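Local coordinates for regulatory protein SWI6 (Saccharomyces cerevisiae, PDB 1SW6) that joins SWI4 or MBP1 in the SBF and MBF complexes that activate cell-cycle-dependent transcription, and that is represented here by its ankyrin-repeat domain, at residues A[210-215]-A[291-296]; A[25-30]-A[261-266]; A[185-190]-A[225-230]; A[288-291]-A[297-300]. All blocks are in the same frame, centred on the assembly; numbering follows the deposited sequence.

Overall arrangement
Contacts 2, 3 and 4 are buried and apolar, whereas contact 1 is partly exposed and brings a serine beside a leucine methyl and an asparagine amide beside the same serine. Contacts 1 and 4 share helix 286-293 and lie about 7 Å apart, centre to centre: contact 4 packs the two helices of ANK 4 against each other, and contact 1 joins their turn to ANK 3. Contact 3 sets ANK 2 against ANK 3 nearer the middle of the chain. Contact 2 lies about 32 Å from contact 1, centre to centre, on the opposite side of the chain's centre; it places the N-terminal strand on an ANK 3 helix and touches contact 3 through Tyr-189.

Contact 1 (A[210-215]-A[291-296]); sequences ITSGMT and ARLGNI
Leu-293 meets Ser-212 and Gly-213 through a single methyl, CD1, while Asn-295 approaches the same serine with its amide nitrogen. The apolar share comes from Leu-293: its CD1 lies 3.8 Å from Gly-213 CA, a backbone carbon that carries no side chain and so lets the methyl settle directly on the main chain. The CA atoms of Gly-213 and Leu-293, the closest CA pair of the segments, are 6.1 Å apart. The same methyl stands 3.9 Å from Ser-212 OG, a van der Waals approach to a hydroxyl that is hydrogen-bonded within its own helix to Ile-209 O. Ser-212 holds OG between its backbone N and carbonyl carbon (chi1 73°), which leaves the hydroxyl near that helical carbonyl.

Across the contact the polar side chains only pack. Asn-295 swings CG opposite its backbone N (chi1 167°) and brings ND2 to 4.0 Å from Ser-212 CB, and the hydroxyl is equally distant, too far for a hydrogen bond. Asn-295 occupies the N-cap position of helix 296-304, directly after Gly-294, whose positive phi of 90° turns the chain out of helix 286-293.

The contact therefore joins the end of helix 204-212, in ANK 3, to the turn between the two helices of ANK 4, in the side-by-side stacking of ankyrin repeats. Thr-211 OG1, on the same helix as Ser-212, is hydrogen-bonded to Val-172 O and His-207 O. Beyond it, Met-214 packs on Cys-217 of the second subunit, and Thr-215 OG1 is hydrogen-bonded to Tyr-223 OH of that subunit.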
loop_
_atom_site.group_PDB
_atom_site.type_symbol
_atom_site.label_atom_id
_atom_site.label_comp_id
_atom_site.label_asym_id
_atom_site.label_seq_id
_atom_site.Cartn_x
_atom_site.Cartn_y
_atom_site.Cartn_z
ATOM N N ILE A 210 6.857 -16.437 1.466
ATOM C CA ILE A 210 6.738 -15.628 0.252
ATOM C C ILE A 210 7.474 -14.308 0.460
ATOM O O ILE A 210 8.142 -13.797 -0.440
ATOM C CB ILE A 210 5.269 -15.293 -0.099
ATOM C CG1 ILE A 210 4.516 -16.547 -0.533
ATOM C CG2 ILE A 210 5.231 -14.253 -1.209
ATOM C CD1 ILE A 210 5.068 -17.201 -1.756
ATOM N N THR A 211 7.352 -13.763 1.664
ATOM C CA THR A 211 7.997 -12.500 1.997
ATOM C C THR A 211 9.508 -12.628 2.044
ATOM O O THR A 211 10.231 -11.732 1.598
ATOM C CB THR A 211 7.505 -11.963 3.356
ATOM O OG1 THR A 211 6.144 -11.543 3.239
ATOM C CG2 THR A 211 8.339 -10.794 3.803
ATOM N N SER A 212 9.987 -13.734 2.595
ATOM C CA SER A 212 11.424 -13.960 2.703
ATOM C C SER A 212 12.127 -13.811 1.347
ATOM O O SER A 212 13.331 -13.570 1.290
ATOM C CB SER A 212 11.700 -15.361 3.252
ATOM O OG SER A 212 11.414 -16.341 2.269
ATOM N N GLY A 213 11.371 -13.960 0.266
ATOM C CA GLY A 213 11.952 -13.850 -1.061
ATOM C C GLY A 213 12.099 -12.428 -1.579
ATOM O O GLY A 213 12.886 -12.179 -2.496
ATOM N N MET A 214 11.341 -11.502 -0.996
ATOM C CA MET A 214 11.370 -10.095 -1.394
ATOM C C MET A 214 12.629 -9.411 -0.888
ATOM O O MET A 214 13.027 -9.587 0.261
ATOM C CB MET A 214 10.145 -9.356 -0.841
ATOM C CG MET A 214 8.816 -9.925 -1.302
ATOM S SD MET A 214 8.744 -10.134 -3.097
ATOM C CE MET A 214 7.254 -11.196 -3.256
ATOM N N THR A 215 13.243 -8.613 -1.750
ATOM C CA THR A 215 14.463 -7.896 -1.398
ATOM C C THR A 215 14.340 -7.109 -0.088
ATOM O O THR A 215 13.371 -6.375 0.129
ATOM C CB THR A 215 14.856 -6.919 -2.524
ATOM O OG1 THR A 215 13.764 -6.022 -2.769
ATOM C CG2 THR A 215 15.199 -7.686 -3.809
ATOM N N ALA A 291 12.116 -23.550 -1.362
ATOM C CA ALA A 291 13.170 -24.226 -2.117
ATOM C C ALA A 291 13.340 -23.567 -3.480
ATOM O O ALA A 291 14.451 -23.471 -3.998
ATOM C CB ALA A 291 12.833 -25.712 -2.285
ATOM N N ARG A 292 12.231 -23.111 -4.050
ATOM C CA ARG A 292 12.248 -22.452 -5.350
ATOM C C ARG A 292 12.835 -21.043 -5.300
ATOM O O ARG A 292 13.405 -20.573 -6.287
ATOM C CB ARG A 292 10.834 -22.400 -5.923
ATOM C CG ARG A 292 10.573 -23.422 -7.001
ATOM C CD ARG A 292 9.127 -23.380 -7.418
ATOM N NE ARG A 292 8.296 -24.175 -6.523
ATOM C CZ ARG A 292 7.120 -23.786 -6.045
ATOM N NH1 ARG A 292 6.618 -22.601 -6.367
ATOM N NH2 ARG A 292 6.446 -24.590 -5.238
ATOM N N LEU A 293 12.694 -20.369 -4.157
ATOM C CA LEU A 293 13.233 -19.018 -3.999
ATOM C C LEU A 293 14.760 -19.063 -3.918
ATOM O O LEU A 293 15.445 -18.113 -4.304
ATOM C CB LEU A 293 12.663 -18.351 -2.743
ATOM C CG LEU A 293 11.140 -18.195 -2.664
ATOM C CD1 LEU A 293 10.783 -17.482 -1.373
ATOM C CD2 LEU A 293 10.622 -17.403 -3.856
ATOM N N GLY A 294 15.292 -20.168 -3.410
ATOM C CA GLY A 294 16.737 -20.301 -3.315
ATOM C C GLY A 294 17.365 -19.805 -2.025
ATOM O O GLY A 294 18.484 -20.197 -1.692
ATOM N N ASN A 295 16.661 -18.939 -1.303
ATOM C CA ASN A 295 17.161 -18.405 -0.038
ATOM C C ASN A 295 17.374 -19.567 0.939
ATOM O O ASN A 295 16.438 -20.036 1.583
ATOM C CB ASN A 295 16.151 -17.387 0.506
ATOM C CG ASN A 295 16.416 -16.997 1.950
ATOM O OD1 ASN A 295 17.562 -16.760 2.351
ATOM N ND2 ASN A 295 15.346 -16.909 2.738
ATOM N N ILE A 296 18.615 -20.029 1.035
ATOM C CA ILE A 296 18.971 -21.154 1.892
ATOM C C ILE A 296 18.716 -20.932 3.385
ATOM O O ILE A 296 18.435 -21.882 4.122
ATOM C CB ILE A 296 20.455 -21.540 1.712
ATOM C CG1 ILE A 296 20.767 -22.802 2.521
ATOM C CG2 ILE A 296 21.351 -20.392 2.168
ATOM C CD1 ILE A 296 22.174 -23.333 2.337
#

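Contact 2 (A[25-30]-A[261-266]); sequences GPIITF and SILENL
Leu-263 offers one methyl, CD1, to two side chains on the same face of strand 27-29. Apolar packing makes up the whole contact between the segments. From Ile-27 it is the branch methyl that touches: CG2 reaches Leu-263 CD1 at 3.8 Å, the two side chains extending toward each other tip to tip. Thr-29, two residues along the strand, also uses its methyl, with CG2 3.6 Å from Leu-263 CD1. Here the side chains cross at about a right angle. The threonine torsion (chi1 56°) puts OG1 between its backbone N and carbonyl carbon and turns CG2 opposite the carbonyl carbon, toward the leucine. Leu-263 in turn extends CG roughly opposite its own backbone N (chi1 -156°), which spans the gap between helix and strand; even the nearest CA atoms, those of Thr-29 and Leu-263, are 8.9 Å apart.

The strand runs parallel to strand 240-242, and Ile-27 and Thr-29 both bond through the backbone to Gln-241. At the start of helix 261-265, Asp-260 OD1 accepts from Leu-263 N. Ile-240 and Tyr-191 touch both Thr-29 and Leu-263.

A junction made of three methyls has little directional preference of its own: it buries apolar surface closely between the N-terminal strand and ANK 3 without a directional bond. The polar backbone atoms named find their partners within their own strand pair or at their own helix start, and between the two segments the meeting is left to van der Waals contact.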
loop_
_atom_site.group_PDB
_atom_site.type_symbol
_atom_site.label_atom_id
_atom_site.label_comp_id
_atom_site.label_asym_id
_atom_site.label_seq_id
_atom_site.Cartn_x
_atom_site.Cartn_y
_atom_site.Cartn_z
ATOM N N GLY A 25 4.097 -12.634 30.781
ATOM C CA GLY A 25 2.797 -11.960 31.114
ATOM C C GLY A 25 1.576 -12.758 30.684
ATOM O O GLY A 25 1.703 -13.747 29.954
ATOM N N PRO A 26 0.370 -12.358 31.117
ATOM C CA PRO A 26 -0.839 -13.089 30.736
ATOM C C PRO A 26 -1.363 -12.710 29.352
ATOM O O PRO A 26 -1.085 -11.626 28.836
ATOM C CB PRO A 26 -1.817 -12.717 31.842
ATOM C CG PRO A 26 -1.477 -11.293 32.078
ATOM C CD PRO A 26 0.048 -11.312 32.106
ATOM N N ILE A 27 -2.121 -13.624 28.763
ATOM C CA ILE A 27 -2.718 -13.412 27.457
ATOM C C ILE A 27 -4.148 -12.932 27.687
ATOM O O ILE A 27 -4.983 -13.668 28.212
ATOM C CB ILE A 27 -2.762 -14.723 26.651
ATOM C CG1 ILE A 27 -1.344 -15.278 26.484
ATOM C CG2 ILE A 27 -3.419 -14.487 25.306
ATOM C CD1 ILE A 27 -1.289 -16.618 25.764
ATOM N N ILE A 28 -4.425 -11.688 27.315
ATOM C CA ILE A 28 -5.763 -11.134 27.474
ATOM C C ILE A 28 -6.575 -11.596 26.270
ATOM O O ILE A 28 -6.198 -11.349 25.124
ATOM C CB ILE A 28 -5.686 -9.615 27.532
ATOM C CG1 ILE A 28 -4.683 -9.214 28.618
ATOM C CG2 ILE A 28 -7.058 -9.025 27.826
ATOM C CD1 ILE A 28 -4.437 -7.725 28.710
ATOM N N THR A 29 -7.691 -12.266 26.525
ATOM C CA THR A 29 -8.501 -12.808 25.445
ATOM C C THR A 29 -9.845 -12.134 25.179
ATOM O O THR A 29 -10.405 -11.477 26.051
ATOM C CB THR A 29 -8.747 -14.301 25.692
ATOM O OG1 THR A 29 -9.356 -14.474 26.981
ATOM C CG2 THR A 29 -7.423 -15.070 25.671
ATOM N N PHE A 30 -10.345 -12.306 23.956
ATOM C CA PHE A 30 -11.626 -11.749 23.529
ATOM C C PHE A 30 -12.340 -12.801 22.678
ATOM O O PHE A 30 -11.687 -13.570 21.961
ATOM C CB PHE A 30 -11.414 -10.472 22.709
ATOM C CG PHE A 30 -10.549 -9.446 23.390
ATOM C CD1 PHE A 30 -9.164 -9.578 23.399
ATOM C CD2 PHE A 30 -11.121 -8.358 24.045
ATOM C CE1 PHE A 30 -8.361 -8.646 24.049
ATOM C CE2 PHE A 30 -10.327 -7.413 24.703
ATOM C CZ PHE A 30 -8.943 -7.558 24.706
ATOM N N SER A 261 -11.182 -22.060 23.167
ATOM C CA SER A 261 -11.031 -23.353 22.511
ATOM C C SER A 261 -9.845 -23.313 21.561
ATOM O O SER A 261 -9.128 -24.302 21.419
ATOM C CB SER A 261 -12.295 -23.730 21.732
ATOM O OG SER A 261 -13.303 -24.215 22.603
ATOM N N ILE A 262 -9.640 -22.173 20.909
ATOM C CA ILE A 262 -8.527 -22.027 19.974
ATOM C C ILE A 262 -7.208 -21.953 20.716
ATOM O O ILE A 262 -6.300 -22.754 20.487
ATOM C CB ILE A 262 -8.653 -20.744 19.101
ATOM C CG1 ILE A 262 -9.762 -20.925 18.063
ATOM C CG2 ILE A 262 -7.324 -20.447 18.401
ATOM C CD1 ILE A 262 -9.873 -19.779 17.079
ATOM N N LEU A 263 -7.109 -20.980 21.610
ATOM C CA LEU A 263 -5.890 -20.780 22.361
ATOM C C LEU A 263 -5.438 -22.085 23.011
ATOM O O LEU A 263 -4.259 -22.412 22.991
ATOM C CB LEU A 263 -6.102 -19.686 23.412
ATOM C CG LEU A 263 -4.841 -18.969 23.882
ATOM C CD1 LEU A 263 -5.231 -17.770 24.711
ATOM C CD2 LEU A 263 -3.967 -19.913 24.676
ATOM N N GLU A 264 -6.380 -22.842 23.556
ATOM C CA GLU A 264 -6.050 -24.101 24.209
ATOM C C GLU A 264 -5.565 -25.172 23.234
ATOM O O GLU A 264 -4.551 -25.820 23.480
ATOM C CB GLU A 264 -7.263 -24.626 24.993
ATOM C CG GLU A 264 -7.278 -24.286 26.491
ATOM C CD GLU A 264 -6.948 -22.825 26.794
ATOM O OE1 GLU A 264 -5.752 -22.459 26.738
ATOM O OE2 GLU A 264 -7.882 -22.040 27.089
ATOM N N ASN A 265 -6.278 -25.350 22.126
ATOM C CA ASN A 265 -5.904 -26.371 21.144
ATOM C C ASN A 265 -4.751 -25.973 20.219
ATOM O O ASN A 265 -4.269 -26.790 19.435
ATOM C CB ASN A 265 -7.121 -26.765 20.292
ATOM C CG ASN A 265 -8.222 -27.430 21.106
ATOM O OD1 ASN A 265 -9.169 -27.986 20.549
ATOM N ND2 ASN A 265 -8.106 -27.371 22.426
ATOM N N LEU A 266 -4.313 -24.721 20.301
ATOM C CA LEU A 266 -3.214 -24.255 19.461
ATOM C C LEU A 266 -1.877 -24.537 20.150
ATOM O O LEU A 266 -1.426 -23.752 20.984
ATOM C CB LEU A 266 -3.334 -22.749 19.206
ATOM C CG LEU A 266 -3.434 -22.169 17.787
ATOM C CD1 LEU A 266 -3.221 -20.654 17.882
ATOM C CD2 LEU A 266 -2.397 -22.775 16.857
#

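Contact 3 (A[185-190]-A[225-230]); sequences ALLDYL and LDILMG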
loop_
_atom_site.group_PDB
_atom_site.type_symbol
_atom_site.label_atom_id
_atom_site.label_comp_id
_atom_site.label_asym_id
_atom_site.label_seq_id
_atom_site.Cartn_x
_atom_site.Cartn_y
_atom_site.Cartn_z
ATOM N N ALA A 185 4.374 -9.595 20.674
ATOM C CA ALA A 185 3.274 -9.067 21.478
ATOM C C ALA A 185 1.992 -9.089 20.645
ATOM O O ALA A 185 0.896 -9.306 21.173
ATOM C CB ALA A 185 3.582 -7.631 21.930
ATOM N N LEU A 186 2.130 -8.867 19.342
ATOM C CA LEU A 186 0.964 -8.880 18.442
ATOM C C LEU A 186 0.240 -10.241 18.427
ATOM O O LEU A 186 -0.983 -10.316 18.302
ATOM C CB LEU A 186 1.399 -8.538 17.020
ATOM C CG LEU A 186 0.286 -8.389 15.978
ATOM C CD1 LEU A 186 -0.552 -7.151 16.282
ATOM C CD2 LEU A 186 0.919 -8.262 14.591
ATOM N N LEU A 187 0.999 -11.319 18.548
ATOM C CA LEU A 187 0.400 -12.641 18.534
ATOM C C LEU A 187 -0.565 -12.847 19.704
ATOM O O LEU A 187 -1.524 -13.600 19.581
ATOM C CB LEU A 187 1.500 -13.714 18.530
ATOM C CG LEU A 187 2.316 -13.746 17.226
ATOM C CD1 LEU A 187 3.444 -14.764 17.317
ATOM C CD2 LEU A 187 1.385 -14.084 16.059
ATOM N N ASP A 188 -0.329 -12.186 20.837
ATOM C CA ASP A 188 -1.244 -12.353 21.973
ATOM C C ASP A 188 -2.653 -11.896 21.619
ATOM O O ASP A 188 -3.637 -12.426 22.153
ATOM C CB ASP A 188 -0.763 -11.587 23.214
ATOM C CG ASP A 188 0.444 -12.234 23.874
ATOM O OD1 ASP A 188 0.805 -13.384 23.501
ATOM O OD2 ASP A 188 1.027 -11.591 24.772
ATOM N N TYR A 189 -2.748 -10.923 20.716
ATOM C CA TYR A 189 -4.046 -10.406 20.280
ATOM C C TYR A 189 -4.532 -10.936 18.927
ATOM O O TYR A 189 -5.735 -10.890 18.654
ATOM C CB TYR A 189 -4.028 -8.875 20.225
ATOM C CG TYR A 189 -3.955 -8.225 21.580
ATOM C CD1 TYR A 189 -2.761 -8.204 22.300
ATOM C CD2 TYR A 189 -5.093 -7.665 22.166
ATOM C CE1 TYR A 189 -2.696 -7.645 23.574
ATOM C CE2 TYR A 189 -5.044 -7.103 23.439
ATOM C CZ TYR A 189 -3.840 -7.098 24.139
ATOM O OH TYR A 189 -3.784 -6.549 25.402
ATOM N N LEU A 190 -3.630 -11.447 18.088
ATOM C CA LEU A 190 -4.061 -11.935 16.769
ATOM C C LEU A 190 -3.881 -13.427 16.488
ATOM O O LEU A 190 -4.064 -13.853 15.354
ATOM C CB LEU A 190 -3.380 -11.134 15.639
ATOM C CG LEU A 190 -3.522 -9.600 15.588
ATOM C CD1 LEU A 190 -3.057 -9.088 14.221
ATOM C CD2 LEU A 190 -4.977 -9.185 15.807
ATOM N N LEU A 225 9.117 -16.140 11.508
ATOM C CA LEU A 225 9.055 -17.591 11.641
ATOM C C LEU A 225 9.497 -18.061 13.019
ATOM O O LEU A 225 8.787 -18.837 13.665
ATOM C CB LEU A 225 9.918 -18.260 10.574
ATOM C CG LEU A 225 10.087 -19.781 10.701
ATOM C CD1 LEU A 225 8.712 -20.454 10.739
ATOM C CD2 LEU A 225 10.896 -20.308 9.529
ATOM N N ASP A 226 10.657 -17.596 13.478
ATOM C CA ASP A 226 11.160 -18.022 14.784
ATOM C C ASP A 226 10.301 -17.517 15.939
ATOM O O ASP A 226 10.053 -18.253 16.881
ATOM C CB ASP A 226 12.617 -17.586 14.985
ATOM C CG ASP A 226 13.576 -18.295 14.040
ATOM O OD1 ASP A 226 13.268 -19.426 13.595
ATOM O OD2 ASP A 226 14.648 -17.728 13.745
ATOM N N ILE A 227 9.850 -16.270 15.867
ATOM C CA ILE A 227 8.993 -15.724 16.919
ATOM C C ILE A 227 7.697 -16.526 17.008
ATOM O O ILE A 227 7.212 -16.806 18.098
ATOM C CB ILE A 227 8.616 -14.234 16.662
ATOM C CG1 ILE A 227 9.816 -13.328 16.938
ATOM C CG2 ILE A 227 7.447 -13.826 17.548
ATOM C CD1 ILE A 227 10.348 -13.443 18.350
ATOM N N LEU A 228 7.134 -16.891 15.858
ATOM C CA LEU A 228 5.897 -17.666 15.838
ATOM C C LEU A 228 6.075 -19.034 16.521
ATOM O O LEU A 228 5.245 -19.439 17.343
ATOM C CB LEU A 228 5.424 -17.866 14.390
ATOM C CG LEU A 228 4.189 -18.755 14.180
ATOM C CD1 LEU A 228 3.090 -18.348 15.144
ATOM C CD2 LEU A 228 3.693 -18.635 12.750
ATOM N N MET A 229 7.149 -19.743 16.178
ATOM C CA MET A 229 7.400 -21.053 16.783
ATOM C C MET A 229 7.646 -20.912 18.294
ATOM O O MET A 229 7.076 -21.655 19.093
ATOM C CB MET A 229 8.585 -21.740 16.106
ATOM C CG MET A 229 8.336 -22.125 14.644
ATOM S SD MET A 229 6.899 -23.228 14.432
ATOM C CE MET A 229 7.553 -24.723 15.211
ATOM N N GLY A 230 8.481 -19.952 18.686
ATOM C CA GLY A 230 8.732 -19.747 20.101
ATOM C C GLY A 230 7.454 -19.398 20.855
ATOM O O GLY A 230 7.221 -19.887 21.969
#
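Leu-187 points into helix 218-234 and sets its CD1 methyl over Ile-227 and Leu-228. In the first shell CD1 lies 4.1 Å from Ile-227 CG2, where the two side chains cross obliquely. It also comes within 4.1 Å of Leu-228 CA, touching the helix backbone itself, and meets the Leu-228 CD1 methyl at 4.2 Å. One leucine methyl thus rests on two successive residues of the other helix. The distances are ordinary van der Waals separations, and the nearest CA atoms, those of Leu-187 and Leu-228, are 7.9 Å apart.

Torsions on both sides bring the methyls together. Leu-187 is extended about its CB-CG bond, with CD1 opposite CA (chi2 176°), and it is this far methyl that arrives at the other helix. Ile-227 turns its CG2 branch opposite its own backbone N, which aims that methyl at the leucine.

Behind these residues, the backbone of helix 183-190 tightens toward its end: Asp-188 N and Tyr-189 N bond three residues back, and Leu-186 O accepts from both Tyr-189 N and Leu-190 N. One residue on from Leu-187, Asp-188 OD1 accepts from Trp-231 NE1 of helix 218-234, a bond that links the two helices, and the same oxygen forms a salt bridge with Arg-238 NH1.

The contact places ANK 2 against ANK 3. Leu-187 also packs on Leu-168 of helix 167-173, and Leu-228 on Ile-204 and Leu-205 of helix 204-212, while Leu-186 packs on Leu-144 and Val-147 of helix 144-152.

Contact 4 (A[288-291]-A[297-300]); sequences NIAA and SIVD
Ala-290 and Val-299 pack the two helices of an ankyrin helix-turn-helix together, helix 286-293 against helix 296-304 within ANK 4. The CA atoms of these residues are 5.9 Å apart, a close approach consistent with the small alanine side chain.

Ala-290 directs its CB at the second helix, where two branch methyls receive it. Val-299 CG2 stands 4.1 Å from Ala-290 CB, and Ile-298 CG2 comes to 4.2 Å from the same carbon. Val-299 points toward the first helix, whereas Ile-298 leaves its backbone at the flank and supplies only that methyl.

The valine torsion decides which branch touches. CG1 is opposite the backbone N (chi1 169°), which places CG2 opposite the carbonyl carbon and over the main chain of the first helix. There it also faces Ala-291 N, at 4.2 Å.

Neighbours continue the apolar packing on both helices. Ile-289 and Ile-298 both touch Ile-209 of helix 204-212, and Ile-298 further meets Ala-221 and Leu-225 of helix 218-234. Toward the C-terminus, Ala-291 packs on Phe-322 and Val-299 on Ala-324.

The contact is apolar but reaches beyond side chains: Val-299 CG2 comes to 3.7 Å from Ala-290 O, a methyl resting against a helix carbonyl.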
loop_
_atom_site.group_PDB
_atom_site.type_symbol
_atom_site.label_atom_id
_atom_site.label_comp_id
_atom_site.label_asym_id
_atom_site.label_seq_id
_atom_site.Cartn_x
_atom_site.Cartn_y
_atom_site.Cartn_z
ATOM N N ASN A 288 8.335 -25.920 -0.062
ATOM C CA ASN A 288 8.476 -26.062 -1.513
ATOM C C ASN A 288 8.585 -24.691 -2.189
ATOM O O ASN A 288 9.304 -24.535 -3.171
ATOM C CB ASN A 288 7.298 -26.854 -2.096
ATOM C CG ASN A 288 7.701 -27.678 -3.324
ATOM O OD1 ASN A 288 8.816 -27.549 -3.822
ATOM N ND2 ASN A 288 6.791 -28.521 -3.815
ATOM N N ILE A 289 7.861 -23.703 -1.664
ATOM C CA ILE A 289 7.915 -22.338 -2.185
ATOM C C ILE A 289 9.301 -21.788 -1.858
ATOM O O ILE A 289 9.924 -21.092 -2.665
ATOM C CB ILE A 289 6.854 -21.439 -1.503
ATOM C CG1 ILE A 289 5.456 -21.779 -2.038
ATOM C CG2 ILE A 289 7.204 -19.960 -1.698
ATOM C CD1 ILE A 289 4.328 -21.102 -1.290
ATOM N N ALA A 290 9.783 -22.116 -0.667
ATOM C CA ALA A 290 11.085 -21.656 -0.216
ATOM C C ALA A 290 12.237 -22.273 -1.014
ATOM O O ALA A 290 13.229 -21.605 -1.290
ATOM C CB ALA A 290 11.258 -21.966 1.282
ATOM N N ALA A 291 12.116 -23.550 -1.362
ATOM C CA ALA A 291 13.170 -24.226 -2.117
ATOM C C ALA A 291 13.340 -23.567 -3.480
ATOM O O ALA A 291 14.451 -23.471 -3.998
ATOM C CB ALA A 291 12.833 -25.712 -2.285
ATOM N N SER A 297 18.823 -19.685 3.828
ATOM C CA SER A 297 18.613 -19.361 5.231
ATOM C C SER A 297 17.287 -19.886 5.789
ATOM O O SER A 297 17.275 -20.624 6.768
ATOM C CB SER A 297 18.686 -17.846 5.425
ATOM O OG SER A 297 18.246 -17.482 6.723
ATOM N N ILE A 298 16.174 -19.512 5.161
ATOM C CA ILE A 298 14.869 -19.936 5.638
ATOM C C ILE A 298 14.553 -21.397 5.279
ATOM O O ILE A 298 13.729 -22.035 5.928
ATOM C CB ILE A 298 13.767 -18.954 5.139
ATOM C CG1 ILE A 298 12.541 -19.049 6.045
ATOM C CG2 ILE A 298 13.403 -19.242 3.697
ATOM C CD1 ILE A 298 11.608 -17.877 5.911
ATOM N N VAL A 299 15.229 -21.935 4.266
ATOM C CA VAL A 299 15.034 -23.333 3.889
ATOM C C VAL A 299 15.543 -24.211 5.040
ATOM O O VAL A 299 14.867 -25.150 5.466
ATOM C CB VAL A 299 15.833 -23.707 2.626
ATOM C CG1 VAL A 299 15.808 -25.226 2.427
ATOM C CG2 VAL A 299 15.262 -22.996 1.420
ATOM N N ASP A 300 16.740 -23.906 5.532
ATOM C CA ASP A 300 17.329 -24.667 6.630
ATOM C C ASP A 300 16.536 -24.506 7.920
ATOM O O ASP A 300 16.354 -25.469 8.654
ATOM C CB ASP A 300 18.781 -24.246 6.861
ATOM C CG ASP A 300 19.719 -24.745 5.765
ATOM O OD1 ASP A 300 20.915 -24.376 5.803
ATOM O OD2 ASP A 300 19.267 -25.503 4.869
#